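Local coordinates for SVS_variant_AS1 (Streptomyces sp. CWA1, PDB 6TJA), which probably cyclises geranylgeranyl diphosphate to the diterpene spiroviolene, as an engineered variant of a reconstructed ancestral class I terpene cyclase, at residues Gly170-Leu175 with Leu250-Gly255; Asp177-Arg182 with Gln244-Val249. All coordinates share one frame; numbering follows the deposited sequence.

Contact 1 (Gly170-Leu175 with Leu250-Gly255); sequences GHMPGL and LMHHRG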
ATOM      1  N   GLY A 170     -20.589 -12.135   7.562  1.00 36.03           N
ATOM      2  CA  GLY A 170     -20.488 -13.310   8.456  1.00 34.54           C
ATOM      3  C   GLY A 170     -19.709 -14.426   7.790  1.00 37.91           C
ATOM      4  O   GLY A 170     -20.040 -15.612   8.005  1.00 38.12           O
ATOM      5  N   HIS A 171     -18.715 -14.065   6.970  1.00 36.84           N
ATOM      6  CA  HIS A 171     -17.812 -15.041   6.312  1.00 33.51           C
ATOM      7  C   HIS A 171     -16.601 -15.314   7.204  1.00 32.85           C
ATOM      8  O   HIS A 171     -15.860 -14.364   7.539  1.00 34.19           O
ATOM      9  CB  HIS A 171     -17.382 -14.549   4.939  1.00 35.33           C
ATOM     10  CG  HIS A 171     -16.357 -15.416   4.295  1.00 36.25           C
ATOM     11  ND1 HIS A 171     -16.689 -16.576   3.624  1.00 35.85           N
ATOM     12  CD2 HIS A 171     -15.012 -15.275   4.195  1.00 39.32           C
ATOM     13  CE1 HIS A 171     -15.586 -17.117   3.139  1.00 39.40           C
ATOM     14  NE2 HIS A 171     -14.536 -16.334   3.489  1.00 37.22           N
ATOM     15  N   MET A 172     -16.380 -16.584   7.514  1.00 29.52           N
ATOM     16  CA  MET A 172     -15.221 -17.057   8.294  1.00 31.74           C
ATOM     17  C   MET A 172     -14.157 -17.523   7.295  1.00 28.72           C
ATOM     18  O   MET A 172     -14.308 -18.560   6.659  1.00 30.95           O
ATOM     19  CB  MET A 172     -15.633 -18.176   9.263  1.00 30.60           C
ATOM     20  CG  MET A 172     -14.497 -18.651  10.177  1.00 31.55           C
ATOM     21  SD  MET A 172     -13.781 -17.316  11.210  1.00 33.10           S
ATOM     22  CE  MET A 172     -15.208 -16.934  12.222  1.00 33.92           C
ATOM     23  N   PRO A 173     -13.034 -16.777   7.126  1.00 27.19           N
ATOM     24  CA  PRO A 173     -12.042 -17.128   6.112  1.00 23.42           C
ATOM     25  C   PRO A 173     -11.444 -18.492   6.477  1.00 23.47           C
ATOM     26  O   PRO A 173     -11.452 -18.842   7.655  1.00 23.48           O
ATOM     27  CB  PRO A 173     -11.025 -15.985   6.188  1.00 23.43           C
ATOM     28  CG  PRO A 173     -11.176 -15.381   7.553  1.00 23.45           C
ATOM     29  CD  PRO A 173     -12.633 -15.608   7.932  1.00 26.01           C
ATOM     30  N   GLY A 174     -11.027 -19.263   5.472  1.00 23.27           N
ATOM     31  CA  GLY A 174     -10.183 -20.454   5.659  1.00 24.09           C
ATOM     32  C   GLY A 174      -8.806 -20.064   6.197  1.00 26.84           C
ATOM     33  O   GLY A 174      -8.533 -18.839   6.387  1.00 26.40           O
ATOM     34  N   LEU A 175      -7.959 -21.049   6.480  1.00 25.66           N
ATOM     35  CA  LEU A 175      -6.624 -20.789   7.059  1.00 26.88           C
ATOM     36  C   LEU A 175      -5.805 -19.863   6.147  1.00 25.58           C
ATOM     37  O   LEU A 175      -5.173 -18.910   6.652  1.00 29.52           O
ATOM     38  CB  LEU A 175      -5.891 -22.113   7.248  1.00 26.26           C
ATOM     39  CG  LEU A 175      -4.511 -21.929   7.857  1.00 25.87           C
ATOM     40  CD1 LEU A 175      -4.649 -21.190   9.181  1.00 26.16           C
ATOM     41  CD2 LEU A 175      -3.823 -23.285   8.027  1.00 26.92           C
ATOM     42  N   LEU A 250      -9.969 -22.385  12.741  1.00 28.23           N
ATOM     43  CA  LEU A 250      -9.702 -23.844  12.851  1.00 29.19           C
ATOM     44  C   LEU A 250     -10.965 -24.583  13.322  1.00 33.26           C
ATOM     45  O   LEU A 250     -11.238 -25.681  12.783  1.00 33.57           O
ATOM     46  CB  LEU A 250      -8.524 -24.091  13.789  1.00 28.69           C
ATOM     47  CG  LEU A 250      -7.200 -23.486  13.321  1.00 28.27           C
ATOM     48  CD1 LEU A 250      -6.172 -23.570  14.427  1.00 29.93           C
ATOM     49  CD2 LEU A 250      -6.674 -24.178  12.072  1.00 28.64           C
ATOM     50  N   MET A 251     -11.721 -24.027  14.267  1.00 33.84           N
ATOM     51  CA  MET A 251     -12.987 -24.648  14.745  1.00 36.41           C
ATOM     52  C   MET A 251     -13.959 -24.801  13.573  1.00 37.51           C
ATOM     53  O   MET A 251     -14.474 -25.921  13.401  1.00 35.65           O
ATOM     54  CB  MET A 251     -13.644 -23.846  15.871  1.00 34.41           C
ATOM     55  CG  MET A 251     -12.845 -23.944  17.147  1.00 35.53           C
ATOM     56  SD  MET A 251     -13.491 -22.937  18.466  1.00 39.13           S
ATOM     57  CE  MET A 251     -15.098 -23.699  18.702  1.00 42.56           C
ATOM     58  N   HIS A 252     -14.148 -23.752  12.768  1.00 33.61           N
ATOM     59  CA  HIS A 252     -15.082 -23.757  11.615  1.00 32.54           C
ATOM     60  C   HIS A 252     -14.556 -24.671  10.502  1.00 34.05           C
ATOM     61  O   HIS A 252     -15.346 -25.494  10.015  1.00 34.04           O
ATOM     62  CB  HIS A 252     -15.340 -22.328  11.130  1.00 37.91           C
ATOM     63  CG  HIS A 252     -16.378 -22.240  10.059  1.00 39.66           C
ATOM     64  ND1 HIS A 252     -16.072 -22.367   8.713  1.00 38.56           N
ATOM     65  CD2 HIS A 252     -17.706 -22.048  10.125  1.00 40.71           C
ATOM     66  CE1 HIS A 252     -17.172 -22.251   8.000  1.00 39.58           C
ATOM     67  NE2 HIS A 252     -18.181 -22.069   8.838  1.00 45.60           N
ATOM     68  N   HIS A 253     -13.285 -24.547  10.083  1.00 32.97           N
ATOM     69  CA  HIS A 253     -12.803 -25.185   8.826  1.00 34.35           C
ATOM     70  C   HIS A 253     -12.308 -26.627   9.063  1.00 38.83           C
ATOM     71  O   HIS A 253     -12.378 -27.413   8.110  1.00 35.23           O
ATOM     72  CB  HIS A 253     -11.803 -24.289   8.090  1.00 32.56           C
ATOM     73  CG  HIS A 253     -12.466 -23.107   7.469  1.00 32.45           C
ATOM     74  ND1 HIS A 253     -13.204 -23.199   6.300  1.00 36.34           N
ATOM     75  CD2 HIS A 253     -12.541 -21.810   7.867  1.00 32.01           C
ATOM     76  CE1 HIS A 253     -13.689 -22.011   5.978  1.00 35.13           C
ATOM     77  NE2 HIS A 253     -13.302 -21.130   6.939  1.00 33.50           N
ATOM     78  N   ARG A 254     -11.888 -26.986  10.279  1.00 38.26           N
ATOM     79  CA  ARG A 254     -11.390 -28.348  10.596  1.00 40.26           C
ATOM     80  C   ARG A 254     -12.348 -29.053  11.573  1.00 39.43           C
ATOM     81  O   ARG A 254     -12.009 -30.148  12.014  1.00 46.63           O
ATOM     82  CB  ARG A 254      -9.956 -28.250  11.131  1.00 44.60           C
ATOM     83  CG  ARG A 254      -9.011 -27.410  10.269  1.00 46.86           C
ATOM     84  CD  ARG A 254      -8.294 -28.201   9.185  1.00 52.43           C
ATOM     85  NE  ARG A 254      -7.624 -29.321   9.843  1.00 58.17           N
ATOM     86  CZ  ARG A 254      -6.443 -29.264  10.471  1.00 53.15           C
ATOM     87  NH1 ARG A 254      -5.715 -28.150  10.487  1.00 47.49           N
ATOM     88  NH2 ARG A 254      -5.994 -30.356  11.065  1.00 50.23           N
ATOM     89  N   GLY A 255     -13.500 -28.463  11.911  1.00 42.43           N
ATOM     90  CA  GLY A 255     -14.431 -29.007  12.923  1.00 43.35           C
ATOM     91  C   GLY A 255     -13.727 -29.378  14.227  1.00 47.78           C
ATOM     92  O   GLY A 255     -14.036 -30.431  14.808  1.00 46.09           O
TER

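Contact 2 (Asp177-Arg182 with Gln244-Val249); sequences DYLAMR and QNIYSV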
ATOM      1  N   ASP A 177      -6.578 -17.606   3.656  1.00 24.44           N
ATOM      2  CA  ASP A 177      -7.121 -16.217   3.653  1.00 25.78           C
ATOM      3  C   ASP A 177      -6.924 -15.550   5.034  1.00 26.65           C
ATOM      4  O   ASP A 177      -6.571 -14.350   5.057  1.00 27.78           O
ATOM      5  CB  ASP A 177      -8.602 -16.180   3.260  1.00 28.24           C
ATOM      6  CG  ASP A 177      -8.901 -16.372   1.775  1.00 26.91           C
ATOM      7  OD1 ASP A 177      -7.957 -16.436   0.991  1.00 29.88           O
ATOM      8  OD2 ASP A 177     -10.096 -16.421   1.413  1.00 33.96           O
ATOM      9  N   TYR A 178      -7.180 -16.259   6.141  1.00 22.69           N
ATOM     10  CA  TYR A 178      -7.051 -15.706   7.502  1.00 23.47           C
ATOM     11  C   TYR A 178      -5.608 -15.233   7.753  1.00 24.49           C
ATOM     12  O   TYR A 178      -5.451 -14.117   8.317  1.00 23.41           O
ATOM     13  CB  TYR A 178      -7.474 -16.662   8.611  1.00 22.65           C
ATOM     14  CG  TYR A 178      -7.292 -15.999   9.935  1.00 23.03           C
ATOM     15  CD1 TYR A 178      -6.221 -16.326  10.751  1.00 26.08           C
ATOM     16  CD2 TYR A 178      -8.092 -14.935  10.306  1.00 25.59           C
ATOM     17  CE1 TYR A 178      -5.987 -15.651  11.937  1.00 25.88           C
ATOM     18  CE2 TYR A 178      -7.878 -14.249  11.495  1.00 25.60           C
ATOM     19  CZ  TYR A 178      -6.799 -14.588  12.294  1.00 26.50           C
ATOM     20  OH  TYR A 178      -6.546 -13.931  13.459  1.00 22.74           O
ATOM     21  N   LEU A 179      -4.614 -16.053   7.425  1.00 23.44           N
ATOM     22  CA  LEU A 179      -3.184 -15.725   7.672  1.00 25.68           C
ATOM     23  C   LEU A 179      -2.788 -14.574   6.746  1.00 26.64           C
ATOM     24  O   LEU A 179      -2.151 -13.616   7.232  1.00 20.68           O
ATOM     25  CB  LEU A 179      -2.320 -16.962   7.439  1.00 25.07           C
ATOM     26  CG  LEU A 179      -2.566 -18.106   8.415  1.00 27.28           C
ATOM     27  CD1 LEU A 179      -1.687 -19.287   8.067  1.00 28.68           C
ATOM     28  CD2 LEU A 179      -2.328 -17.673   9.858  1.00 27.15           C
ATOM     29  N   ALA A 180      -3.212 -14.617   5.482  1.00 24.18           N
ATOM     30  CA  ALA A 180      -2.964 -13.497   4.540  1.00 26.51           C
ATOM     31  C   ALA A 180      -3.568 -12.205   5.108  1.00 25.25           C
ATOM     32  O   ALA A 180      -2.887 -11.169   5.116  1.00 25.77           O
ATOM     33  CB  ALA A 180      -3.509 -13.822   3.168  1.00 27.61           C
ATOM     34  N   MET A 181      -4.807 -12.266   5.592  1.00 24.64           N
ATOM     35  CA  MET A 181      -5.579 -11.086   6.033  1.00 23.75           C
ATOM     36  C   MET A 181      -4.943 -10.515   7.309  1.00 23.96           C
ATOM     37  O   MET A 181      -4.693  -9.300   7.397  1.00 27.12           O
ATOM     38  CB  MET A 181      -7.024 -11.498   6.325  1.00 23.89           C
ATOM     39  CG  MET A 181      -7.876 -10.392   6.802  1.00 21.70           C
ATOM     40  SD  MET A 181      -9.479 -10.909   7.404  1.00 25.59           S
ATOM     41  CE  MET A 181      -9.047 -11.646   8.969  1.00 23.55           C
ATOM     42  N   ARG A 182      -4.694 -11.387   8.261  1.00 22.76           N
ATOM     43  CA  ARG A 182      -4.253 -11.058   9.623  1.00 25.00           C
ATOM     44  C   ARG A 182      -2.801 -10.564   9.594  1.00 24.62           C
ATOM     45  O   ARG A 182      -2.425  -9.754  10.449  1.00 28.31           O
ATOM     46  CB  ARG A 182      -4.491 -12.311  10.462  1.00 26.55           C
ATOM     47  CG  ARG A 182      -4.252 -12.129  11.945  1.00 28.62           C
ATOM     48  CD  ARG A 182      -5.277 -11.205  12.565  1.00 30.18           C
ATOM     49  NE  ARG A 182      -4.996 -11.156  13.991  1.00 32.32           N
ATOM     50  CZ  ARG A 182      -5.238 -10.117  14.766  1.00 31.18           C
ATOM     51  NH1 ARG A 182      -5.753  -9.010  14.261  1.00 27.57           N
ATOM     52  NH2 ARG A 182      -4.923 -10.191  16.042  1.00 34.36           N
ATOM     53  N   GLN A 244     -13.272 -13.220  13.914  1.00 34.32           N
ATOM     54  CA  GLN A 244     -12.242 -13.746  12.980  1.00 36.10           C
ATOM     55  C   GLN A 244     -10.921 -13.785  13.756  1.00 30.92           C
ATOM     56  O   GLN A 244     -10.361 -12.725  13.983  1.00 30.73           O
ATOM     57  CB  GLN A 244     -12.154 -12.900  11.712  1.00 34.17           C
ATOM     58  CG  GLN A 244     -13.392 -12.975  10.829  1.00 33.97           C
ATOM     59  CD  GLN A 244     -13.205 -11.999   9.694  1.00 32.30           C
ATOM     60  OE1 GLN A 244     -12.389 -12.215   8.802  1.00 33.58           O
ATOM     61  NE2 GLN A 244     -13.868 -10.863   9.780  1.00 28.65           N
ATOM     62  N   ASN A 245     -10.539 -14.958  14.247  1.00 27.25           N
ATOM     63  CA  ASN A 245      -9.248 -15.197  14.943  1.00 29.72           C
ATOM     64  C   ASN A 245      -8.858 -16.629  14.572  1.00 27.80           C
ATOM     65  O   ASN A 245      -9.725 -17.354  14.047  1.00 29.40           O
ATOM     66  CB  ASN A 245      -9.345 -14.925  16.452  1.00 28.06           C
ATOM     67  CG  ASN A 245     -10.355 -15.818  17.151  1.00 29.21           C
ATOM     68  OD1 ASN A 245     -10.186 -17.032  17.212  1.00 29.41           O
ATOM     69  ND2 ASN A 245     -11.429 -15.238  17.652  1.00 30.18           N
ATOM     70  N   ILE A 246      -7.621 -17.028  14.831  1.00 28.97           N
ATOM     71  CA  ILE A 246      -7.080 -18.355  14.400  1.00 29.36           C
ATOM     72  C   ILE A 246      -7.960 -19.478  14.959  1.00 28.85           C
ATOM     73  O   ILE A 246      -8.241 -20.473  14.228  1.00 27.65           O
ATOM     74  CB  ILE A 246      -5.605 -18.496  14.820  1.00 29.59           C
ATOM     75  CG1 ILE A 246      -4.996 -19.768  14.233  1.00 31.32           C
ATOM     76  CG2 ILE A 246      -5.439 -18.417  16.335  1.00 29.07           C
ATOM     77  CD1 ILE A 246      -5.030 -19.820  12.718  1.00 31.56           C
ATOM     78  N   TYR A 247      -8.420 -19.306  16.194  1.00 28.94           N
ATOM     79  CA  TYR A 247      -9.221 -20.328  16.919  1.00 30.46           C
ATOM     80  C   TYR A 247     -10.556 -20.541  16.199  1.00 27.67           C
ATOM     81  O   TYR A 247     -10.835 -21.689  15.854  1.00 27.41           O
ATOM     82  CB  TYR A 247      -9.353 -19.951  18.392  1.00 28.89           C
ATOM     83  CG  TYR A 247      -8.020 -19.653  19.020  1.00 30.00           C
ATOM     84  CD1 TYR A 247      -7.076 -20.644  19.214  1.00 32.01           C
ATOM     85  CD2 TYR A 247      -7.654 -18.360  19.302  1.00 27.69           C
ATOM     86  CE1 TYR A 247      -5.848 -20.360  19.783  1.00 30.16           C
ATOM     87  CE2 TYR A 247      -6.426 -18.058  19.836  1.00 27.35           C
ATOM     88  CZ  TYR A 247      -5.526 -19.056  20.103  1.00 28.06           C
ATOM     89  OH  TYR A 247      -4.297 -18.714  20.604  1.00 31.45           O
ATOM     90  N   SER A 248     -11.313 -19.487  15.905  1.00 28.55           N
ATOM     91  CA  SER A 248     -12.631 -19.614  15.223  1.00 31.36           C
ATOM     92  C   SER A 248     -12.409 -20.210  13.835  1.00 32.75           C
ATOM     93  O   SER A 248     -13.292 -20.937  13.380  1.00 31.63           O
ATOM     94  CB  SER A 248     -13.385 -18.305  15.104  1.00 34.75           C
ATOM     95  OG  SER A 248     -13.417 -17.585  16.323  1.00 39.93           O
ATOM     96  N   VAL A 249     -11.286 -19.875  13.178  1.00 29.58           N
ATOM     97  CA  VAL A 249     -10.996 -20.353  11.798  1.00 28.59           C
ATOM     98  C   VAL A 249     -10.801 -21.873  11.837  1.00 27.43           C
ATOM     99  O   VAL A 249     -11.420 -22.556  11.013  1.00 26.68           O
ATOM    100  CB  VAL A 249      -9.796 -19.634  11.144  1.00 29.79           C
ATOM    101  CG1 VAL A 249      -9.350 -20.363   9.884  1.00 29.13           C
ATOM    102  CG2 VAL A 249     -10.075 -18.168  10.830  1.00 26.42           C
TER

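Contact 1 (Gly170-Leu175 with Leu250-Gly255)
Two histidines on the last turn of helix 246-254 hold the linker Gly170-Leu175, which shows how imidazoles can secure a piece of chain that has no regular structure of its own. Leu250 opens this turn, and its carbonyl O receives the N-H of Arg254, with Leu250 O and Arg254 N 2.9 Å apart, so the helix is still intact where the histidines project. His252 has CG anti to its backbone N (chi1 -174°), which carries the ring out toward Met172. The CB of Met172 sits over one face of the His252 ring in a CH-pi contact, 4.3 Å from the centroid, and Met172 CG touches His252 CB at 3.9 Å. The two side chains run past each other in opposite directions. Met172 then bends at chi2 and chi3, which takes its thioether back along the helix.

His253 makes the polar bond. Its NE2 donates to Met172 O at 2.8 Å, with an N-H...O angle of 163°. The acceptor lies almost in the imidazole plane, whereas the donor stands well above the plane of the carbonyl. The bond requires a proton on NE2. The same ring is sandwiched: Gly174 CA lies over one face, 3.6 Å from the centroid in a second CH-pi contact, and His252 ND1 stands 3.5 Å above the opposite face. Bond and sandwich together limit its rotation. Gly174 is also the N-cap of helix 175-185, so the residue against the ring face marks a helix start. Gly255, with positive phi, then leaves the helix.

This surface junction bridges the link from helix 143-169 to helix 175-185. Met172 reaches Ser248 and Val249, Pro173 leans on Asn166 of helix 143-169, and Leu250 and Met251 pack against helix 258-283.

Contact 2 (Asp177-Arg182 with Gln244-Val249)
Tyr178 loses far more surface here than any other residue, and it illustrates how one aromatic side chain can join a helix to the start of another. With CG anti to the backbone N, its ring leaves helix 175-185 and reaches across to residues 244-249. Val249 CG2 approaches the base of the ring, 3.6 Å from Tyr178 CG, and also touches its CB. Further out, the Ile246 and Tyr178 side chains cross at about a right angle, with Ile246 CB 4.1 Å from Tyr178 CE1. The backbone of Asn245 lies over one ring face, and Asn245 CA comes within 3.3 Å of Tyr178 OH. Asn245 is the N-cap of helix 246-254: its OD1 receives Ser248 N at 3.0 Å, with an N-H...O angle of 161°.

Gln244, next in buried surface, stretches past CG toward helix 143-169. Its OE1 rests 3.4 Å from Met181 CE and 3.5 Å from Met181 SD, where the two side chains cross at about a right angle. The buried amide is satisfied at both ends, OE1 by Asn166 and NE2 by Gln163 O.

Across the segments the chemistry is van der Waals packing; no hydrogen bond runs between them. Asp229 of helix 211-231 ties both segments to a third helix, its OD2 bonded to the Tyr178 hydroxyl and to the N-H of Ile246, its OD1 paired with Arg182; the start of helix 246-254 would probably help to stabilise its negative charge. Asp229 follows Asn228 in what looks like the NSE metal-binding motif of class I terpene cyclases, and Arg182 stands 46 residues before that asparagine, as the diphosphate-sensing arginine does in bacterial relatives. The packing is therefore probably second-shell support for the active site.

In the fold
Contacts 1 and 2 are adjoining parts of one junction, their centres about 8 Å apart. In chain order come 170-175, 177-182, 244-249 and 250-255, so the inner pair closes within the outer one. Both rely on helix 246-254: contact 2 uses its first turn and the residues before it, contact 1 its last. Their partners are the linker after helix 143-169 and helix 175-185, which it leads into. Pro173 and Gly174 touch Val249, joining the two. Contact 1 lies at the surface and contact 2 is buried, within the all-helical metal-binding family region, so the linker and a probable second-shell region of the active site pack on the same short helix.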